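Local atomic coordinates of ThreeFoil (Artificial gene, PDB entry 3PG0), a protein that probably binds sugars, as a designed three-fold symmetric beta-trefoil of the ricin-type lectin kind that also holds a sodium ion. Residues 154-157 and 158-161. Residues are numbered along the deposited sequence; the frame is centred on the assembly and turned at random.
Sequences GGDN and QQWR
Gly154 offers its carbonyl to the amide end of Gln159, whose NE2 reaches Gly154 O at 3.2 Å in a weak, bent bond; the OE1 of the same amide is taken by Arg34. One residue on, Gly155 is gripped twice by Gln158. Gly155 N gives a hydrogen bond to Gln158 OE1 (3.2 Å), the donor lying 21° from the carbonyl plane, while Gly155 O receives Gln158 N at 2.9 Å, closing a type I beta turn over Asp156 and Asn157. Gln158 OE1 also accepts Ser153 N, and its NE2 is held by Asp135 and Ser151 O, which together fix the rotation of this buried amide. Gln159 N gives a weak, long bond (3.5 Å) to the backbone Asp156 O, and the Asp156 carboxylate stands nearly perpendicular to the Gln159 amide. Asn157 has CG between its backbone N and carbonyl carbon (chi1 59°), and this brings its amide alongside that of Gln158, the planes 15° apart; its ND2 bonds to Val136 O. Past the turn, Trp160 starts strand 160-164, its NE1 bonded to Leu134 O. Gln158-Gln159-Trp160 thus forms the QxW-type motif of ricin-type beta-trefoil lectins, standing where the loop after strand 147-150 turns into strand 160-164.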
loop_
_atom_site.group_PDB
_atom_site.type_symbol
_atom_site.label_atom_id
_atom_site.label_comp_id
_atom_site.label_asym_id
_atom_site.label_seq_id
_atom_site.Cartn_x
_atom_site.Cartn_y
_atom_site.Cartn_z
ATOM N N GLY A 154 -15.871 1.153 -0.902
ATOM C CA GLY A 154 -16.062 2.235 0.041
ATOM C C GLY A 154 -15.895 1.848 1.503
ATOM O O GLY A 154 -16.300 2.599 2.394
ATOM N N GLY A 155 -15.310 0.680 1.752
ATOM C CA GLY A 155 -15.006 0.271 3.111
ATOM C C GLY A 155 -13.930 1.163 3.700
ATOM O O GLY A 155 -13.030 1.597 2.981
ATOM N N ASP A 156 -14.016 1.447 5.000
ATOM C CA ASP A 156 -12.974 2.249 5.641
ATOM C C ASP A 156 -11.627 1.508 5.644
ATOM O O ASP A 156 -10.585 2.119 5.844
ATOM C CB ASP A 156 -13.382 2.623 7.071
ATOM C CG ASP A 156 -14.432 3.725 7.123
ATOM O OD1 ASP A 156 -14.965 4.117 6.065
ATOM O OD2 ASP A 156 -14.725 4.209 8.240
ATOM N N ASN A 157 -11.656 0.191 5.432
ATOM C CA ASN A 157 -10.435 -0.612 5.328
ATOM C C ASN A 157 -9.812 -0.539 3.931
ATOM O O ASN A 157 -8.809 -1.193 3.655
ATOM C CB ASN A 157 -10.719 -2.072 5.704
ATOM C CG ASN A 157 -11.784 -2.702 4.821
ATOM O OD1 ASN A 157 -12.892 -2.162 4.680
ATOM N ND2 ASN A 157 -11.454 -3.841 4.209
ATOM N N GLN A 158 -10.424 0.274 3.074
ATOM C CA GLN A 158 -9.958 0.497 1.700
ATOM C C GLN A 158 -9.635 1.974 1.472
ATOM O O GLN A 158 -9.471 2.423 0.329
ATOM C CB GLN A 158 -11.045 0.096 0.712
ATOM C CG GLN A 158 -11.597 -1.292 0.924
ATOM C CD GLN A 158 -12.531 -1.658 -0.193
ATOM O OE1 GLN A 158 -13.564 -1.003 -0.376
ATOM N NE2 GLN A 158 -12.165 -2.681 -0.974
ATOM N N GLN A 159 -9.612 2.740 2.561
ATOM C CA GLN A 159 -9.341 4.172 2.497
ATOM C C GLN A 159 -8.108 4.483 3.327
ATOM O O GLN A 159 -7.929 3.922 4.416
ATOM C CB GLN A 159 -10.540 4.960 3.021
ATOM C CG GLN A 159 -11.829 4.711 2.258
ATOM C CD GLN A 159 -12.968 5.551 2.796
ATOM O OE1 GLN A 159 -12.799 6.743 3.068
ATOM N NE2 GLN A 159 -14.134 4.935 2.965
ATOM N N TRP A 160 -7.264 5.375 2.809
ATOM C CA TRP A 160 -5.939 5.605 3.372
ATOM C C TRP A 160 -5.684 7.095 3.532
ATOM O O TRP A 160 -5.962 7.888 2.618
ATOM C CB TRP A 160 -4.859 4.972 2.464
ATOM C CG TRP A 160 -5.024 3.499 2.341
ATOM C CD1 TRP A 160 -5.824 2.832 1.449
ATOM C CD2 TRP A 160 -4.414 2.494 3.166
ATOM N NE1 TRP A 160 -5.743 1.473 1.664
ATOM C CE2 TRP A 160 -4.885 1.239 2.711
ATOM C CE3 TRP A 160 -3.510 2.534 4.240
ATOM C CZ2 TRP A 160 -4.479 0.030 3.281
ATOM C CZ3 TRP A 160 -3.111 1.328 4.817
ATOM C CH2 TRP A 160 -3.597 0.087 4.326
ATOM N N ARG A 161 -5.162 7.478 4.691
ATOM C CA ARG A 161 -4.721 8.850 4.906
ATOM C C ARG A 161 -3.251 8.870 4.518
ATOM O O ARG A 161 -2.465 8.045 5.008
ATOM C CB ARG A 161 -4.901 9.253 6.376
ATOM C CG ARG A 161 -4.869 10.743 6.621
ATOM C CD ARG A 161 -5.437 11.099 7.997
ATOM N NE ARG A 161 -4.511 10.801 9.089
ATOM C CZ ARG A 161 -4.673 9.815 9.969
ATOM N NH1 ARG A 161 -5.736 9.023 9.899
ATOM N NH2 ARG A 161 -3.773 9.623 10.929
#